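Local coordinates for cellulose 1,4-beta-cellobiosidase (Clostridium thermocellum, PDB 3ZQX), which probably binds cellulose through this family 3 carbohydrate-binding module, part of a cellulosomal cellobiohydrolase that releases cellobiose units, at residues 17-22 with 109-114; 42-47 with 75-80; 113-118 with 127-132. The protein carries 1 engineered substitution. One frame throughout, in Å; residues are numbered along the deposited sequence.

Contact 1 (17-22 with 109-114). With CA (calcium ion), chain B.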
loop_
_atom_site.group_PDB
_atom_site.type_symbol
_atom_site.label_atom_id
_atom_site.label_comp_id
_atom_site.label_asym_id
_atom_site.label_seq_id
_atom_site.Cartn_x
_atom_site.Cartn_y
_atom_site.Cartn_z
ATOM N N GLN A 17 -5.740 -10.688 -12.841
ATOM C CA GLN A 17 -6.932 -10.201 -12.172
ATOM C C GLN A 17 -6.647 -9.682 -10.765
ATOM O O GLN A 17 -7.514 -9.046 -10.164
ATOM C CB GLN A 17 -7.985 -11.299 -12.118
ATOM C CG GLN A 17 -8.490 -11.698 -13.483
ATOM C CD GLN A 17 -9.098 -13.075 -13.467
ATOM O OE1 GLN A 17 -8.430 -14.047 -13.121
ATOM N NE2 GLN A 17 -10.380 -13.166 -13.798
ATOM N N GLU A 18 -5.471 -9.980 -10.218
ATOM C CA GLU A 18 -5.145 -9.558 -8.864
ATOM C C GLU A 18 -3.756 -8.937 -8.783
ATOM O O GLU A 18 -2.748 -9.623 -8.941
ATOM C CB GLU A 18 -5.215 -10.758 -7.914
ATOM C CG GLU A 18 -6.617 -11.319 -7.762
ATOM C CD GLU A 18 -6.705 -12.434 -6.741
ATOM O OE1 GLU A 18 -5.697 -13.132 -6.525
ATOM O OE2 GLU A 18 -7.788 -12.605 -6.148
ATOM N N ILE A 19 -3.693 -7.643 -8.485
ATOM C CA ILE A 19 -2.456 -7.071 -7.975
ATOM C C ILE A 19 -2.266 -7.700 -6.604
ATOM O O ILE A 19 -3.236 -7.808 -5.858
ATOM C CB ILE A 19 -2.551 -5.533 -7.849
ATOM C CG1 ILE A 19 -2.781 -4.889 -9.219
ATOM C CG2 ILE A 19 -1.320 -4.975 -7.160
ATOM C CD1 ILE A 19 -3.092 -3.402 -9.155
ATOM N N LYS A 20 -1.071 -8.207 -6.304
ATOM C CA LYS A 20 -0.868 -8.881 -5.031
ATOM C C LYS A 20 0.552 -8.701 -4.535
ATOM O O LYS A 20 1.507 -9.006 -5.254
ATOM C CB LYS A 20 -1.179 -10.375 -5.175
ATOM C CG LYS A 20 -1.078 -11.171 -3.879
ATOM C CD LYS A 20 -1.440 -12.632 -4.071
ATOM C CE LYS A 20 -1.322 -13.405 -2.769
ATOM N NZ LYS A 20 -1.677 -14.833 -2.936
ATOM N N GLY A 21 0.691 -8.328 -3.271
ATOM C CA GLY A 21 1.988 -8.163 -2.660
ATOM C C GLY A 21 1.823 -8.020 -1.169
ATOM O O GLY A 21 0.793 -8.421 -0.614
ATOM N N LYS A 22 2.855 -7.507 -0.511
ATOM C CA LYS A 22 2.775 -7.220 0.910
ATOM C C LYS A 22 3.434 -5.894 1.204
ATOM O O LYS A 22 4.384 -5.497 0.527
ATOM C CB LYS A 22 3.465 -8.305 1.745
ATOM C CG LYS A 22 3.015 -9.729 1.452
ATOM C CD LYS A 22 3.647 -10.728 2.411
ATOM C CE LYS A 22 3.215 -12.148 2.085
ATOM N NZ LYS A 22 3.699 -13.110 3.116
ATOM N N HIS A 109 -6.181 -6.481 -14.754
ATOM C CA HIS A 109 -5.257 -5.361 -14.706
ATOM C C HIS A 109 -4.165 -5.493 -15.752
ATOM O O HIS A 109 -3.813 -6.601 -16.160
ATOM C CB HIS A 109 -4.482 -5.348 -13.390
ATOM C CG HIS A 109 -5.311 -5.192 -12.160
ATOM N ND1 HIS A 109 -5.778 -3.973 -11.727
ATOM C CD2 HIS A 109 -5.676 -6.097 -11.222
ATOM C CE1 HIS A 109 -6.421 -4.136 -10.584
ATOM N NE2 HIS A 109 -6.370 -5.416 -10.254
ATOM N N ASP A 110 -3.595 -4.353 -16.131
ATOM C CA ASP A 110 -2.269 -4.295 -16.741
ATOM C C ASP A 110 -1.364 -3.667 -15.691
ATOM O O ASP A 110 -1.508 -2.496 -15.367
ATOM C CB ASP A 110 -2.323 -3.416 -17.990
ATOM C CG ASP A 110 -0.974 -3.251 -18.664
ATOM O OD1 ASP A 110 0.051 -3.717 -18.136
ATOM O OD2 ASP A 110 -0.948 -2.623 -19.745
ATOM N N GLN A 111 -0.447 -4.443 -15.134
ATOM C CA GLN A 111 0.426 -3.910 -14.094
ATOM C C GLN A 111 1.612 -3.140 -14.652
ATOM O O GLN A 111 2.283 -2.431 -13.904
ATOM C CB GLN A 111 0.953 -5.025 -13.188
ATOM C CG GLN A 111 -0.114 -5.817 -12.478
ATOM C CD GLN A 111 0.439 -6.544 -11.276
ATOM O OE1 GLN A 111 0.482 -5.991 -10.176
ATOM N NE2 GLN A 111 0.880 -7.781 -11.475
ATOM N N SER A 112 1.870 -3.265 -15.951
ATOM C CA SER A 112 3.085 -2.677 -16.520
ATOM C C SER A 112 3.091 -1.159 -16.513
ATOM O O SER A 112 4.118 -0.560 -16.630
ATOM C CB SER A 112 3.370 -3.233 -17.935
ATOM O OG SER A 112 2.453 -2.737 -18.847
ATOM N N ASN A 113 1.909 -0.583 -16.384
ATOM C CA ASN A 113 1.753 0.842 -16.318
ATOM C C ASN A 113 1.350 1.347 -14.918
ATOM O O ASN A 113 0.689 2.364 -14.785
ATOM C CB ASN A 113 0.765 1.327 -17.384
ATOM C CG ASN A 113 -0.580 0.736 -17.217
ATOM O OD1 ASN A 113 -0.809 0.020 -16.261
ATOM N ND2 ASN A 113 -1.511 1.057 -18.112
ATOM N N ASP A 114 1.770 0.588 -13.900
ATOM C CA ASP A 114 1.483 0.934 -12.507
ATOM C C ASP A 114 2.774 1.412 -11.839
ATOM O O ASP A 114 3.748 0.686 -11.764
ATOM C CB ASP A 114 0.970 -0.265 -11.736
ATOM C CG ASP A 114 -0.382 -0.730 -12.214
ATOM O OD1 ASP A 114 -1.035 -0.014 -12.997
ATOM O OD2 ASP A 114 -0.825 -1.811 -11.779
HETATM CA CA CA B . -2.639 -0.469 -14.729
HETATM O O HOH W 1 1.240 -7.340 -7.930
HETATM O O HOH W 2 -3.243 -2.116 -12.923
#

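Contact 2 (42-47 with 75-80). With CA (calcium ion), chain B.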
loop_
_atom_site.group_PDB
_atom_site.type_symbol
_atom_site.label_atom_id
_atom_site.label_comp_id
_atom_site.label_asym_id
_atom_site.label_seq_id
_atom_site.Cartn_x
_atom_site.Cartn_y
_atom_site.Cartn_z
ATOM N N TYR A 42 -0.518 3.123 -2.615
ATOM C CA TYR A 42 0.074 2.284 -3.649
ATOM C C TYR A 42 -0.518 2.717 -4.985
ATOM O O TYR A 42 -1.731 2.636 -5.189
ATOM C CB TYR A 42 -0.247 0.801 -3.372
ATOM C CG TYR A 42 0.230 -0.156 -4.455
ATOM C CD1 TYR A 42 -0.541 -0.409 -5.580
ATOM C CD2 TYR A 42 1.461 -0.801 -4.349
ATOM C CE1 TYR A 42 -0.102 -1.275 -6.572
ATOM C CE2 TYR A 42 1.911 -1.657 -5.334
ATOM C CZ TYR A 42 1.131 -1.899 -6.444
ATOM O OH TYR A 42 1.610 -2.758 -7.409
ATOM N N TYR A 43 0.344 3.204 -5.873
ATOM C CA TYR A 43 -0.079 3.863 -7.108
ATOM C C TYR A 43 -0.204 2.885 -8.259
ATOM O O TYR A 43 0.726 2.132 -8.552
ATOM C CB TYR A 43 0.909 4.986 -7.458
ATOM C CG TYR A 43 0.973 6.028 -6.369
ATOM C CD1 TYR A 43 0.049 7.059 -6.324
ATOM C CD2 TYR A 43 1.912 5.939 -5.339
ATOM C CE1 TYR A 43 0.071 8.000 -5.305
ATOM C CE2 TYR A 43 1.945 6.871 -4.314
ATOM C CZ TYR A 43 1.028 7.899 -4.303
ATOM O OH TYR A 43 1.072 8.806 -3.271
ATOM N N PHE A 44 -1.370 2.884 -8.900
ATOM C CA PHE A 44 -1.596 2.043 -10.055
ATOM C C PHE A 44 -2.642 2.688 -10.933
ATOM O O PHE A 44 -3.507 3.419 -10.445
ATOM C CB PHE A 44 -2.027 0.624 -9.629
ATOM C CG PHE A 44 -3.446 0.520 -9.118
ATOM C CD1 PHE A 44 -3.776 0.870 -7.818
ATOM C CD2 PHE A 44 -4.449 0.044 -9.952
ATOM C CE1 PHE A 44 -5.081 0.750 -7.359
ATOM C CE2 PHE A 44 -5.764 -0.074 -9.503
ATOM C CZ PHE A 44 -6.074 0.265 -8.194
ATOM N N THR A 45 -2.565 2.399 -12.223
ATOM C CA THR A 45 -3.531 2.919 -13.176
ATOM C C THR A 45 -4.649 1.911 -13.362
ATOM O O THR A 45 -4.401 0.719 -13.580
ATOM C CB THR A 45 -2.877 3.194 -14.531
ATOM O OG1 THR A 45 -2.114 2.049 -14.915
ATOM C CG2 THR A 45 -1.968 4.419 -14.460
ATOM N N LYS A 46 -5.885 2.385 -13.267
ATOM C CA LYS A 46 -7.021 1.496 -13.449
ATOM C C LYS A 46 -7.421 1.393 -14.912
ATOM O O LYS A 46 -7.615 2.405 -15.582
ATOM C CB LYS A 46 -8.205 1.874 -12.547
ATOM C CG LYS A 46 -8.765 3.247 -12.743
ATOM C CD LYS A 46 -9.997 3.415 -11.869
ATOM C CE LYS A 46 -10.597 4.784 -12.049
ATOM N NZ LYS A 46 -11.737 5.038 -11.121
ATOM N N GLU A 47 -7.516 0.161 -15.403
ATOM C CA GLU A 47 -7.886 -0.111 -16.784
ATOM C C GLU A 47 -9.395 -0.269 -17.001
ATOM O O GLU A 47 -9.848 -0.274 -18.141
ATOM C CB GLU A 47 -7.175 -1.375 -17.281
ATOM C CG GLU A 47 -5.740 -1.176 -17.759
ATOM C CD GLU A 47 -4.757 -0.885 -16.641
ATOM O OE1 GLU A 47 -4.676 -1.678 -15.671
ATOM O OE2 GLU A 47 -4.031 0.126 -16.744
ATOM N N ASP A 75 -2.742 8.998 -13.970
ATOM C CA ASP A 75 -1.426 8.606 -13.483
ATOM C C ASP A 75 -1.230 8.882 -11.996
ATOM O O ASP A 75 -0.194 8.523 -11.431
ATOM C CB ASP A 75 -0.318 9.252 -14.313
ATOM C CG ASP A 75 -0.148 8.585 -15.669
ATOM O OD1 ASP A 75 -0.396 7.365 -15.774
ATOM O OD2 ASP A 75 0.241 9.280 -16.631
ATOM N N GLU A 76 -2.205 9.547 -11.379
ATOM C CA GLU A 76 -2.188 9.844 -9.955
ATOM C C GLU A 76 -3.009 8.858 -9.129
ATOM O O GLU A 76 -3.129 9.027 -7.921
ATOM C CB GLU A 76 -2.720 11.258 -9.697
ATOM C CG GLU A 76 -1.857 12.378 -10.233
ATOM C CD GLU A 76 -0.779 12.819 -9.263
ATOM O OE1 GLU A 76 -0.567 12.144 -8.233
ATOM O OE2 GLU A 76 -0.135 13.852 -9.538
ATOM N N HIS A 77 -3.585 7.842 -9.758
ATOM C CA HIS A 77 -4.524 6.942 -9.095
ATOM C C HIS A 77 -3.826 5.999 -8.109
ATOM O O HIS A 77 -2.667 5.604 -8.312
ATOM C CB HIS A 77 -5.268 6.154 -10.175
ATOM C CG HIS A 77 -6.353 5.274 -9.645
ATOM N ND1 HIS A 77 -6.191 3.922 -9.440
ATOM C CD2 HIS A 77 -7.628 5.558 -9.283
ATOM C CE1 HIS A 77 -7.317 3.417 -8.960
ATOM N NE2 HIS A 77 -8.207 4.386 -8.861
ATOM N N TYR A 78 -4.530 5.620 -7.045
ATOM C CA TYR A 78 -3.957 4.750 -6.019
ATOM C C TYR A 78 -5.000 3.983 -5.220
ATOM O O TYR A 78 -6.173 4.371 -5.121
ATOM C CB TYR A 78 -3.095 5.557 -5.012
ATOM C CG TYR A 78 -3.825 6.774 -4.463
ATOM C CD1 TYR A 78 -4.705 6.672 -3.389
ATOM C CD2 TYR A 78 -3.670 8.021 -5.054
ATOM C CE1 TYR A 78 -5.403 7.781 -2.928
ATOM C CE2 TYR A 78 -4.357 9.138 -4.595
ATOM C CZ TYR A 78 -5.222 9.011 -3.532
ATOM O OH TYR A 78 -5.934 10.077 -3.050
ATOM N N LEU A 79 -4.522 2.887 -4.638
ATOM C CA LEU A 79 -5.079 2.316 -3.423
ATOM C C LEU A 79 -4.570 3.127 -2.238
ATOM O O LEU A 79 -3.369 3.386 -2.125
ATOM C CB LEU A 79 -4.570 0.881 -3.236
ATOM C CG LEU A 79 -4.793 0.263 -1.852
ATOM C CD1 LEU A 79 -6.267 -0.033 -1.597
ATOM C CD2 LEU A 79 -3.937 -0.985 -1.669
ATOM N N GLN A 80 -5.482 3.501 -1.343
ATOM C CA GLN A 80 -5.137 4.131 -0.087
ATOM C C GLN A 80 -5.491 3.196 1.060
ATOM O O GLN A 80 -6.577 2.609 1.100
ATOM C CB GLN A 80 -5.908 5.445 0.075
ATOM C CG GLN A 80 -5.746 6.092 1.437
ATOM C CD GLN A 80 -6.138 7.550 1.402
ATOM O OE1 GLN A 80 -5.553 8.327 0.660
ATOM N NE2 GLN A 80 -7.155 7.928 2.176
HETATM CA CA CA B . -2.639 -0.469 -14.729
HETATM O O HOH W 3 -10.811 4.944 -8.536
HETATM O O HOH W 2 -3.243 -2.116 -12.923
#

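Contact 3 (113-118 with 127-132). With CA (calcium ion), chain B.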
loop_
_atom_site.group_PDB
_atom_site.type_symbol
_atom_site.label_atom_id
_atom_site.label_comp_id
_atom_site.label_asym_id
_atom_site.label_seq_id
_atom_site.Cartn_x
_atom_site.Cartn_y
_atom_site.Cartn_z
ATOM N N ASN A 113 1.909 -0.583 -16.384
ATOM C CA ASN A 113 1.753 0.842 -16.318
ATOM C C ASN A 113 1.350 1.347 -14.918
ATOM O O ASN A 113 0.689 2.364 -14.785
ATOM C CB ASN A 113 0.765 1.327 -17.384
ATOM C CG ASN A 113 -0.580 0.736 -17.217
ATOM O OD1 ASN A 113 -0.809 0.020 -16.261
ATOM N ND2 ASN A 113 -1.511 1.057 -18.112
ATOM N N ASP A 114 1.770 0.588 -13.900
ATOM C CA ASP A 114 1.483 0.934 -12.507
ATOM C C ASP A 114 2.774 1.412 -11.839
ATOM O O ASP A 114 3.748 0.686 -11.764
ATOM C CB ASP A 114 0.970 -0.265 -11.736
ATOM C CG ASP A 114 -0.382 -0.730 -12.214
ATOM O OD1 ASP A 114 -1.035 -0.014 -12.997
ATOM O OD2 ASP A 114 -0.825 -1.811 -11.779
ATOM N N TYR A 115 2.745 2.642 -11.345
ATOM C CA TYR A 115 3.926 3.257 -10.757
ATOM C C TYR A 115 4.536 2.436 -9.621
ATOM O O TYR A 115 5.760 2.315 -9.527
ATOM C CB TYR A 115 3.557 4.651 -10.268
ATOM C CG TYR A 115 4.630 5.410 -9.531
ATOM C CD1 TYR A 115 5.574 6.154 -10.220
ATOM C CD2 TYR A 115 4.656 5.446 -8.141
ATOM C CE1 TYR A 115 6.534 6.886 -9.541
ATOM C CE2 TYR A 115 5.604 6.180 -7.456
ATOM C CZ TYR A 115 6.543 6.897 -8.163
ATOM O OH TYR A 115 7.507 7.637 -7.512
ATOM N N SER A 116 3.702 1.873 -8.750
ATOM C CA SER A 116 4.223 1.184 -7.572
ATOM C C SER A 116 4.561 -0.289 -7.792
ATOM O O SER A 116 5.065 -0.936 -6.881
ATOM C CB SER A 116 3.266 1.314 -6.382
ATOM O OG SER A 116 3.066 2.672 -6.014
ATOM N N PHE A 117 4.295 -0.824 -8.977
ATOM C CA PHE A 117 4.571 -2.236 -9.264
ATOM C C PHE A 117 6.057 -2.477 -9.503
ATOM O O PHE A 117 6.654 -1.808 -10.337
ATOM C CB PHE A 117 3.782 -2.610 -10.518
ATOM C CG PHE A 117 4.048 -3.993 -11.070
ATOM C CD1 PHE A 117 3.760 -5.136 -10.335
ATOM C CD2 PHE A 117 4.489 -4.142 -12.380
ATOM C CE1 PHE A 117 3.958 -6.393 -10.872
ATOM C CE2 PHE A 117 4.682 -5.392 -12.923
ATOM C CZ PHE A 117 4.415 -6.522 -12.172
ATOM N N ASP A 118 6.672 -3.390 -8.755
ATOM C CA ASP A 118 8.040 -3.818 -9.031
ATOM C C ASP A 118 8.196 -5.316 -8.862
ATOM O O ASP A 118 8.403 -5.782 -7.743
ATOM C CB ASP A 118 9.082 -3.060 -8.219
ATOM C CG ASP A 118 10.494 -3.323 -8.711
ATOM O OD1 ASP A 118 10.703 -4.332 -9.421
ATOM O OD2 ASP A 118 11.392 -2.518 -8.386
ATOM N N TYR A 127 10.997 0.664 0.357
ATOM C CA TYR A 127 10.514 0.913 -0.991
ATOM C C TYR A 127 9.920 2.298 -1.112
ATOM O O TYR A 127 8.887 2.589 -0.510
ATOM C CB TYR A 127 9.468 -0.141 -1.330
ATOM C CG TYR A 127 8.995 -0.180 -2.768
ATOM C CD1 TYR A 127 9.892 -0.326 -3.810
ATOM C CD2 TYR A 127 7.641 -0.108 -3.077
ATOM C CE1 TYR A 127 9.456 -0.398 -5.121
ATOM C CE2 TYR A 127 7.192 -0.188 -4.387
ATOM C CZ TYR A 127 8.109 -0.327 -5.403
ATOM O OH TYR A 127 7.706 -0.409 -6.710
ATOM N N GLY A 128 10.525 3.127 -1.952
ATOM C CA GLY A 128 10.134 4.516 -2.054
ATOM C C GLY A 128 8.965 4.807 -2.973
ATOM O O GLY A 128 8.536 5.960 -3.062
ATOM N N LYS A 129 8.443 3.798 -3.666
ATOM C CA LYS A 129 7.325 4.044 -4.580
ATOM C C LYS A 129 5.955 3.795 -3.959
ATOM O O LYS A 129 4.943 3.918 -4.639
ATOM C CB LYS A 129 7.498 3.285 -5.892
ATOM C CG LYS A 129 8.684 3.781 -6.704
ATOM C CD LYS A 129 8.844 2.996 -7.996
ATOM C CE LYS A 129 10.036 3.496 -8.796
ATOM N NZ LYS A 129 10.251 2.682 -10.026
ATOM N N VAL A 130 5.937 3.461 -2.674
ATOM C CA VAL A 130 4.717 3.447 -1.875
ATOM C C VAL A 130 4.916 4.532 -0.835
ATOM O O VAL A 130 5.927 4.545 -0.139
ATOM C CB VAL A 130 4.488 2.063 -1.226
ATOM C CG1 VAL A 130 3.342 2.089 -0.215
ATOM C CG2 VAL A 130 4.230 1.030 -2.308
ATOM N N THR A 131 3.959 5.438 -0.725
ATOM C CA THR A 131 4.122 6.623 0.108
ATOM C C THR A 131 3.391 6.500 1.436
ATOM O O THR A 131 2.418 5.740 1.574
ATOM C CB THR A 131 3.593 7.868 -0.594
ATOM O OG1 THR A 131 2.253 7.596 -1.011
ATOM C CG2 THR A 131 4.469 8.247 -1.792
ATOM N N LEU A 132 3.918 7.207 2.431
ATOM C CA LEU A 132 3.199 7.457 3.675
ATOM C C LEU A 132 3.029 8.949 3.891
ATOM O O LEU A 132 3.967 9.732 3.676
ATOM C CB LEU A 132 3.940 6.903 4.887
ATOM C CG LEU A 132 4.182 5.405 4.921
ATOM C CD1 LEU A 132 5.035 5.039 6.129
ATOM C CD2 LEU A 132 2.861 4.642 4.918
HETATM CA CA CA B . -2.639 -0.469 -14.729
HETATM O O HOH W 2 -3.243 -2.116 -12.923
HETATM O O HOH W 4 7.968 0.648 -9.909
HETATM O O HOH W 5 11.085 0.177 -8.395
#

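Contact 1 (17-22 with 109-114)
In the beta-sandwich of this family 3 carbohydrate-binding module, Ile-19 of strand 15-27 packs against His-109 and Gln-111 beside the calcium site. The contact is mainly a CH-pi interaction: Ile-19 CG1 sits over the centre of the imidazole, 3.7 Å from the His-109 ring centroid and only 8° off the ring normal. Beyond it, Ile-19 CD1 continues across the same ring to lie 3.7 Å from His-109 CE1. The two side chains cross at about a right angle. Gln-17 O approaches His-109 CD2 obliquely, at 3.6 Å. His-109 NE2 is hydrogen-bonded to Ile-101 of strand 97-103, and ND1 donates only weakly to water 2.

Gln-111 passes Ile-19 in the opposite direction. Its CG lies anti to the carbonyl carbon (chi1 -59°), beside the backbone N, and the chain runs extended from there. Gln-111 OE1 lies 3.6 Å from Ile-19 CG1. Water 1 accepts from Lys-20 N and lies within donating distance of Gln-111 OE1 (2.7 Å). The amide nitrogen, NE2, bonds to Gln-13 O.

The 109-114 segment then wraps round the metal. Asp-110 OD1 accepts from both Ser-112 N and Ser-112 OG, the former closing an Asx turn, and the bend lets Asp-110 O, Asn-113 OD1 and Asp-114 OD1 converge on calcium. Thr-45 and Glu-47 complete the protein ligands. Asp-114 splits its carboxylate between two tasks: OD1 binds the ion at 2.4 Å, whereas OD2 accepts from metal-bound water 2 at 2.7 Å and lies 3.8 Å from Ile-19 CD1.

Contact 2 (42-47 with 75-80)
His-77 meets Phe-44 and Lys-46 where strands 38-43 and 78-83 part. His-77 ND1 donates to Phe-44 O at 2.9 Å, with the oxygen almost in the plane of the imidazole and the N-H...O angle at 146°. The same edge of the histidine points at the face of the phenyl ring, an edge-to-face pair with planes at 80° and the Phe-44 CZ to His-77 CE1 approach at 3.5 Å. Phe-44 CG stands between its own backbone N and carbonyl carbon (chi1 74°), the crowded position, which starts the ring back alongside the histidine. One face of the imidazole is covered by the extended chain of Lys-46, which crosses it at about a right angle; CG lies over the ring centre, and CD is 3.6 Å from His-77 NE2. Water 3 joins His-77 NE2 to Lys-46 NZ, so both polar ends share one solvent molecule.

Farther along, Phe-44 N donates to His-77 O (3.1 Å), and Tyr-43 CA makes a CA-H...O contact of 3.3 Å with His-77 O. Tyr-43 and Tyr-78 point the same way, their rings oblique, with Tyr-43 CD1 3.7 Å from Tyr-78 CB. Behind them, Tyr-42 and Leu-79 form an antiparallel hydrogen-bonded pair through two backbone bonds. Leu-79 reaches Phe-70, Phe-54 and Ile-101 on the buried side, and Phe-44 packs on Leu-52, Phe-70 and Ile-101.

After Phe-44 the strand pairing ends, and Thr-45 binds calcium with O and OG1, Glu-47 with both carboxylate oxygens. Antiparallel pairing of Tyr-42 with Leu-79 and of Tyr-43 with Tyr-78 thus gives way to a metal-binding loop, within the calcium-containing beta-sandwich characteristic of family 3 carbohydrate-binding modules.

Contact 3 (113-118 with 127-132)
Ser-116 and Tyr-127 tie the loop 113-118 of this beta-sandwich to the start of strand 130-134, where two type I beta turns, Asp-114 to Phe-117 and Tyr-127 to Val-130, lie against each other. The serine OG is anti to its carbonyl carbon (chi1 -60°), a position from which it donates to Lys-129 O at 2.6 Å. That hydroxyl also accepts from Tyr-43 N in the neighbouring strand, so two backbone groups fix its rotation.

In the reverse direction, Tyr-127 OH donates to Ser-116 O at 2.7 Å. The tyrosine CG is anti to the backbone N (chi1 -171°), and the ring reaches the loop edge-on. Its hydroxyl comes from far above the Ser-116 carbonyl plane (67° out of it). Asp-118 CB packs 3.3 Å from Tyr-127 OH, while Lys-129 N lies over one face of the ring.

Lys-129 is extended beyond CG and crosses Tyr-115 at about a right angle. Its CB is 3.8 Å from Tyr-115 CE2, and CD is 3.5 Å from Tyr-115 O; the ammonium is too distant from that ring for more than a weak cation-pi attraction. Tyr-115 OH hydrogen-bonds to Thr-142 O.

The lysine ends in water rather than in a salt bridge. Water 4 accepts from NZ and lies within donating distance of Tyr-115 O and Phe-117 O, and Asp-118 OD1 is taken by Thr-120 OG1. Water 5 spans the remaining gap, accepting from Lys-129 NZ at 3.1 Å and donating to Asp-118 OD2 at 2.7 Å.

In the fold
All three contacts include ligands of one calcium; contact 3 does so only through Asn-113 and Asp-114, which it shares with contact 1. Their centres are about 10 Å apart (1 and 2, 2 and 3) or 11 Å (1 and 3). Contact 2 is nested within the chain loop closed by contact 1, and probable hydrogen bonds to two metal-binding oxygens join them: Asn-113 O to Thr-45 OG1 at 2.8 Å and Asp-110 N to Glu-47 OE1 at 2.9 Å. Contacts 2 and 3 reach neighbouring strands of the same sheet, where Tyr-43 OH probably hydrogen-bonds to Thr-131 OG1 (2.8 Å). Calcium thus joins the chain after central strand 38-43 to the turn after strand 109-110 of the other sheet.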